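PDZ domain protein (Parabacteroides distasonis, PDB 4L8N) is of unknown function but carries PDZ domains at both ends around a DUF4136 domain and binds magnesium. Local coordinates at residues V163-L177 with D275-Y289. Numbering follows the deposited sequence.
Sequences VINECIENELTKKGL and DEYARVHVPLMCMQY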
loop_
_atom_site.group_PDB
_atom_site.type_symbol
_atom_site.label_atom_id
_atom_site.label_comp_id
_atom_site.label_asym_id
_atom_site.label_seq_id
_atom_site.Cartn_x
_atom_site.Cartn_y
_atom_site.Cartn_z
ATOM N N VAL A 163 -0.709 26.289 -1.401
ATOM C CA VAL A 163 -0.137 25.752 -2.650
ATOM C C VAL A 163 -0.963 24.551 -3.094
ATOM O O VAL A 163 -1.432 24.534 -4.233
ATOM C CB VAL A 163 1.374 25.411 -2.522
ATOM C CG1 VAL A 163 1.896 24.685 -3.768
ATOM C CG2 VAL A 163 2.189 26.672 -2.255
ATOM N N ILE A 164 -1.167 23.582 -2.182
ATOM C CA ILE A 164 -1.966 22.372 -2.392
ATOM C C ILE A 164 -3.368 22.744 -2.938
ATOM O O ILE A 164 -3.730 22.307 -4.024
ATOM C CB ILE A 164 -2.068 21.524 -1.079
ATOM C CG1 ILE A 164 -0.684 21.027 -0.596
ATOM C CG2 ILE A 164 -3.033 20.343 -1.267
ATOM C CD1 ILE A 164 -0.688 20.366 0.827
ATOM N N ASN A 165 -4.119 23.578 -2.214
ATOM C CA ASN A 165 -5.474 23.991 -2.584
ATOM C C ASN A 165 -5.533 24.741 -3.935
ATOM O O ASN A 165 -6.502 24.581 -4.671
ATOM C CB ASN A 165 -6.097 24.823 -1.468
ATOM C CG ASN A 165 -6.370 24.064 -0.186
ATOM O OD1 ASN A 165 -6.346 22.825 -0.121
ATOM N ND2 ASN A 165 -6.730 24.794 0.851
ATOM N N GLU A 166 -4.500 25.512 -4.273
ATOM C CA GLU A 166 -4.415 26.210 -5.559
ATOM C C GLU A 166 -4.284 25.192 -6.705
ATOM O O GLU A 166 -4.881 25.406 -7.758
ATOM C CB GLU A 166 -3.238 27.190 -5.575
ATOM C CG GLU A 166 -3.605 28.597 -5.141
ATOM C CD GLU A 166 -2.451 29.580 -5.031
ATOM O OE1 GLU A 166 -1.520 29.526 -5.871
ATOM O OE2 GLU A 166 -2.492 30.427 -4.108
ATOM N N CYS A 167 -3.528 24.078 -6.484
ATOM C CA CYS A 167 -3.353 22.994 -7.458
ATOM C C CYS A 167 -4.674 22.265 -7.674
ATOM O O CYS A 167 -5.060 22.025 -8.829
ATOM C CB CYS A 167 -2.261 22.019 -7.017
ATOM S SG CYS A 167 -0.598 22.729 -6.944
ATOM N N ILE A 168 -5.360 21.896 -6.565
ATOM C CA ILE A 168 -6.644 21.201 -6.617
ATOM C C ILE A 168 -7.685 22.109 -7.261
ATOM O O ILE A 168 -8.444 21.634 -8.117
ATOM C CB ILE A 168 -7.116 20.682 -5.236
ATOM C CG1 ILE A 168 -6.027 19.829 -4.569
ATOM C CG2 ILE A 168 -8.447 19.880 -5.362
ATOM C CD1 ILE A 168 -6.159 19.780 -3.111
ATOM N N GLU A 169 -7.675 23.416 -6.918
ATOM C CA GLU A 169 -8.623 24.374 -7.493
ATOM C C GLU A 169 -8.488 24.439 -9.010
ATOM O O GLU A 169 -9.505 24.394 -9.683
ATOM C CB GLU A 169 -8.469 25.774 -6.883
ATOM C CG GLU A 169 -9.673 26.665 -7.130
ATOM C CD GLU A 169 -9.549 28.086 -6.622
ATOM O OE1 GLU A 169 -9.007 28.276 -5.508
ATOM O OE2 GLU A 169 -10.030 29.007 -7.324
ATOM N N ASN A 170 -7.259 24.499 -9.546
ATOM C CA ASN A 170 -7.033 24.519 -10.996
ATOM C C ASN A 170 -7.531 23.233 -11.647
ATOM O O ASN A 170 -8.184 23.312 -12.679
ATOM C CB ASN A 170 -5.548 24.757 -11.374
ATOM C CG ASN A 170 -4.986 26.122 -10.998
ATOM O OD1 ASN A 170 -5.718 27.111 -10.793
ATOM N ND2 ASN A 170 -3.652 26.210 -10.908
ATOM N N GLU A 171 -7.268 22.066 -11.029
ATOM C CA GLU A 171 -7.697 20.775 -11.576
ATOM C C GLU A 171 -9.202 20.643 -11.683
ATOM O O GLU A 171 -9.690 20.195 -12.720
ATOM C CB GLU A 171 -7.155 19.601 -10.743
ATOM C CG GLU A 171 -5.701 19.268 -11.011
ATOM C CD GLU A 171 -5.221 19.373 -12.449
ATOM O OE1 GLU A 171 -5.678 18.576 -13.300
ATOM O OE2 GLU A 171 -4.370 20.251 -12.717
ATOM N N LEU A 172 -9.927 21.041 -10.619
ATOM C CA LEU A 172 -11.379 20.919 -10.504
ATOM C C LEU A 172 -12.112 21.978 -11.320
ATOM O O LEU A 172 -13.177 21.682 -11.882
ATOM C CB LEU A 172 -11.814 20.980 -9.024
ATOM C CG LEU A 172 -11.303 19.870 -8.080
ATOM C CD1 LEU A 172 -11.992 19.968 -6.712
ATOM C CD2 LEU A 172 -11.509 18.493 -8.659
ATOM N N THR A 173 -11.556 23.212 -11.407
ATOM C CA THR A 173 -12.196 24.231 -12.253
ATOM C C THR A 173 -12.019 23.837 -13.733
ATOM O O THR A 173 -12.918 24.102 -14.509
ATOM C CB THR A 173 -11.743 25.665 -11.945
ATOM O OG1 THR A 173 -10.326 25.769 -12.024
ATOM C CG2 THR A 173 -12.248 26.153 -10.596
ATOM N N LYS A 174 -10.916 23.129 -14.105
ATOM C CA LYS A 174 -10.705 22.643 -15.482
ATOM C C LYS A 174 -11.721 21.550 -15.848
ATOM O O LYS A 174 -12.088 21.417 -17.013
ATOM C CB LYS A 174 -9.282 22.122 -15.698
ATOM C CG LYS A 174 -8.211 23.208 -15.789
ATOM C CD LYS A 174 -6.845 22.632 -16.177
ATOM C CE LYS A 174 -6.021 22.120 -15.015
ATOM N NZ LYS A 174 -5.022 21.107 -15.449
ATOM N N LYS A 175 -12.189 20.795 -14.843
ATOM C CA LYS A 175 -13.150 19.712 -14.992
ATOM C C LYS A 175 -14.588 20.248 -15.210
ATOM O O LYS A 175 -15.442 19.528 -15.740
ATOM C CB LYS A 175 -13.072 18.797 -13.759
ATOM C CG LYS A 175 -11.840 17.902 -13.808
ATOM C CD LYS A 175 -11.497 17.186 -12.495
ATOM C CE LYS A 175 -10.213 16.404 -12.647
ATOM N NZ LYS A 175 -10.322 15.330 -13.682
ATOM N N GLY A 176 -14.817 21.503 -14.829
ATOM C CA GLY A 176 -16.110 22.175 -14.937
ATOM C C GLY A 176 -16.797 22.436 -13.603
ATOM O O GLY A 176 -17.959 22.851 -13.572
ATOM N N LEU A 177 -16.108 22.162 -12.490
ATOM C CA LEU A 177 -16.616 22.426 -11.150
ATOM C C LEU A 177 -16.353 23.901 -10.824
ATOM O O LEU A 177 -15.501 24.548 -11.441
ATOM C CB LEU A 177 -16.022 21.483 -10.080
ATOM C CG LEU A 177 -16.282 19.964 -10.241
ATOM C CD1 LEU A 177 -15.727 19.195 -9.058
ATOM C CD2 LEU A 177 -17.775 19.641 -10.379
ATOM N N ASP A 275 5.039 20.562 -1.102
ATOM C CA ASP A 275 4.467 21.504 -2.072
ATOM C C ASP A 275 4.847 21.078 -3.491
ATOM O O ASP A 275 3.965 21.018 -4.360
ATOM C CB ASP A 275 4.853 22.981 -1.786
ATOM C CG ASP A 275 6.319 23.299 -1.505
ATOM O OD1 ASP A 275 7.200 22.643 -2.102
ATOM O OD2 ASP A 275 6.581 24.281 -0.774
ATOM N N GLU A 276 6.132 20.704 -3.697
ATOM C CA GLU A 276 6.651 20.224 -4.976
ATOM C C GLU A 276 5.958 18.924 -5.351
ATOM O O GLU A 276 5.513 18.784 -6.490
ATOM C CB GLU A 276 8.178 20.058 -4.935
ATOM C CG GLU A 276 8.911 21.388 -5.068
ATOM C CD GLU A 276 10.421 21.389 -4.907
ATOM O OE1 GLU A 276 11.074 20.376 -5.253
ATOM O OE2 GLU A 276 10.959 22.438 -4.484
ATOM N N TYR A 277 5.787 18.022 -4.371
ATOM C CA TYR A 277 5.104 16.744 -4.538
ATOM C C TYR A 277 3.654 16.974 -5.025
ATOM O O TYR A 277 3.263 16.357 -6.016
ATOM C CB TYR A 277 5.134 15.899 -3.227
ATOM C CG TYR A 277 4.610 14.499 -3.477
ATOM C CD1 TYR A 277 5.453 13.493 -3.931
ATOM C CD2 TYR A 277 3.248 14.215 -3.383
ATOM C CE1 TYR A 277 4.961 12.235 -4.269
ATOM C CE2 TYR A 277 2.744 12.961 -3.725
ATOM C CZ TYR A 277 3.604 11.983 -4.193
ATOM O OH TYR A 277 3.124 10.760 -4.581
ATOM N N ALA A 278 2.874 17.848 -4.319
ATOM C CA ALA A 278 1.476 18.203 -4.650
ATOM C C ALA A 278 1.368 18.775 -6.085
ATOM O O ALA A 278 0.523 18.310 -6.861
ATOM C CB ALA A 278 0.910 19.207 -3.640
ATOM N N ARG A 279 2.261 19.734 -6.448
ATOM C CA ARG A 279 2.305 20.352 -7.776
ATOM C C ARG A 279 2.376 19.312 -8.894
ATOM O O ARG A 279 1.669 19.464 -9.888
ATOM C CB ARG A 279 3.504 21.313 -7.909
ATOM C CG ARG A 279 3.307 22.638 -7.222
ATOM C CD ARG A 279 4.270 23.665 -7.771
ATOM N NE ARG A 279 4.325 24.863 -6.926
ATOM C CZ ARG A 279 3.497 25.900 -7.032
ATOM N NH1 ARG A 279 2.533 25.901 -7.951
ATOM N NH2 ARG A 279 3.627 26.944 -6.225
ATOM N N VAL A 280 3.208 18.258 -8.721
ATOM C CA VAL A 280 3.411 17.194 -9.707
ATOM C C VAL A 280 2.245 16.199 -9.713
ATOM O O VAL A 280 1.740 15.873 -10.779
ATOM C CB VAL A 280 4.774 16.466 -9.479
ATOM C CG1 VAL A 280 4.978 15.281 -10.422
ATOM C CG2 VAL A 280 5.940 17.431 -9.604
ATOM N N HIS A 281 1.829 15.716 -8.538
ATOM C CA HIS A 281 0.868 14.616 -8.381
ATOM C C HIS A 281 -0.595 14.997 -8.270
ATOM O O HIS A 281 -1.407 14.188 -8.721
ATOM C CB HIS A 281 1.287 13.734 -7.222
ATOM C CG HIS A 281 2.634 13.130 -7.469
ATOM N ND1 HIS A 281 3.799 13.795 -7.115
ATOM C CD2 HIS A 281 2.965 11.969 -8.093
ATOM C CE1 HIS A 281 4.798 12.998 -7.487
ATOM N NE2 HIS A 281 4.349 11.883 -8.066
ATOM N N VAL A 282 -0.964 16.204 -7.767
ATOM C CA VAL A 282 -2.385 16.615 -7.762
ATOM C C VAL A 282 -3.005 16.376 -9.189
ATOM O O VAL A 282 -4.065 15.728 -9.261
ATOM C CB VAL A 282 -2.624 18.085 -7.277
ATOM C CG1 VAL A 282 -3.956 18.652 -7.785
ATOM C CG2 VAL A 282 -2.540 18.186 -5.759
ATOM N N PRO A 283 -2.366 16.839 -10.312
ATOM C CA PRO A 283 -2.969 16.597 -11.647
ATOM C C PRO A 283 -3.060 15.107 -12.033
ATOM O O PRO A 283 -4.003 14.720 -12.717
ATOM C CB PRO A 283 -2.046 17.364 -12.610
ATOM C CG PRO A 283 -1.252 18.291 -11.763
ATOM C CD PRO A 283 -1.121 17.635 -10.434
ATOM N N LEU A 284 -2.104 14.276 -11.607
ATOM C CA LEU A 284 -2.146 12.833 -11.896
ATOM C C LEU A 284 -3.233 12.139 -11.043
ATOM O O LEU A 284 -4.014 11.345 -11.571
ATOM C CB LEU A 284 -0.777 12.163 -11.663
ATOM C CG LEU A 284 0.401 12.633 -12.500
ATOM C CD1 LEU A 284 1.694 12.099 -11.917
ATOM C CD2 LEU A 284 0.253 12.234 -13.989
HETATM N N MSE A 285 -3.295 12.470 -9.734
HETATM C CA MSE A 285 -4.287 11.968 -8.770
HETATM C C MSE A 285 -5.724 12.312 -9.159
HETATM O O MSE A 285 -6.604 11.463 -9.035
HETATM C CB MSE A 285 -4.001 12.553 -7.383
HETATM C CG MSE A 285 -2.802 11.930 -6.714
HETATM SE SE MSE A 285 -2.232 12.871 -5.136
HETATM C CE MSE A 285 -3.705 12.463 -4.073
ATOM N N CYS A 286 -5.966 13.550 -9.625
ATOM C CA CYS A 286 -7.313 14.004 -9.987
ATOM C C CYS A 286 -7.786 13.513 -11.351
ATOM O O CYS A 286 -8.968 13.704 -11.669
ATOM C CB CYS A 286 -7.419 15.515 -9.880
ATOM S SG CYS A 286 -7.275 16.117 -8.184
HETATM N N MSE A 287 -6.925 12.826 -12.131
HETATM C CA MSE A 287 -7.366 12.257 -13.418
HETATM C C MSE A 287 -8.416 11.161 -13.172
HETATM O O MSE A 287 -9.171 10.810 -14.086
HETATM C CB MSE A 287 -6.184 11.720 -14.225
HETATM C CG MSE A 287 -5.586 12.776 -15.133
HETATM SE SE MSE A 287 -4.027 12.192 -16.143
HETATM C CE MSE A 287 -4.896 11.069 -17.276
ATOM N N GLN A 288 -8.482 10.639 -11.917
ATOM C CA GLN A 288 -9.474 9.636 -11.572
ATOM C C GLN A 288 -10.709 10.256 -10.929
ATOM O O GLN A 288 -11.576 9.512 -10.491
ATOM C CB GLN A 288 -8.893 8.505 -10.730
ATOM C CG GLN A 288 -8.028 7.589 -11.585
ATOM C CD GLN A 288 -7.978 6.210 -11.047
ATOM O OE1 GLN A 288 -8.530 5.273 -11.631
ATOM N NE2 GLN A 288 -7.337 6.073 -9.899
ATOM N N TYR A 289 -10.837 11.603 -10.929
ATOM C CA TYR A 289 -12.066 12.264 -10.489
ATOM C C TYR A 289 -12.741 12.902 -11.715
ATOM O O TYR A 289 -12.115 13.758 -12.350
ATOM C CB TYR A 289 -11.864 13.299 -9.355
ATOM C CG TYR A 289 -13.208 13.702 -8.783
ATOM C CD1 TYR A 289 -13.892 12.860 -7.905
ATOM C CD2 TYR A 289 -13.888 14.828 -9.264
ATOM C CE1 TYR A 289 -15.182 13.167 -7.458
ATOM C CE2 TYR A 289 -15.183 15.139 -8.828
ATOM C CZ TYR A 289 -15.820 14.308 -7.916
ATOM O OH TYR A 289 -17.093 14.594 -7.464
HETATM O O HOH W 1 -6.507 15.969 -13.401
#
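V282 fills the middle of the contact: its CG1, anti to the backbone N, lies 3.8 Å from CB of C167 and 3.7 Å from CG of E171, while I168 crosses it at about a right angle. Next to it, A278 brings CB to 3.9 Å from CG1 of I164. This tight, apolar side faces the sheet, where I164 and I168 also rest on T190 of strand 186-196. The helices 163-175 and 275-285 run nearly parallel, 15° apart with axes 9.2 Å from each other, and lie side by side on one face of the mixed, largely antiparallel sheet within the DUF4136 region, L284 and M285 resting on F131 of strand 123-135. The other side is more polar and opens to solvent, with R279 exposed and V163, E171 and P283 only partly covered. There the extended R279 chain reaches back so that CG1 of V163 sits over one face of its guanidinium, offset toward the rim. E171, bent at chi2 (-38°), lays its carboxylate across P283; K174 pairs with OE2, and a water links OE1 to O of P283. With an alanine at E171, K174 is likely to lose its salt-bridge mate, the water one of its two acceptors, and P283 the carboxylate lying across it. At the C-terminal ends, K175 NZ donates to O of Y289 (2.7 Å), at a C=O...N angle of 169°, and to O of C286 (2.9 Å) from above the carbonyl plane, the Y289 N-H reaching C286 O from the opposite face.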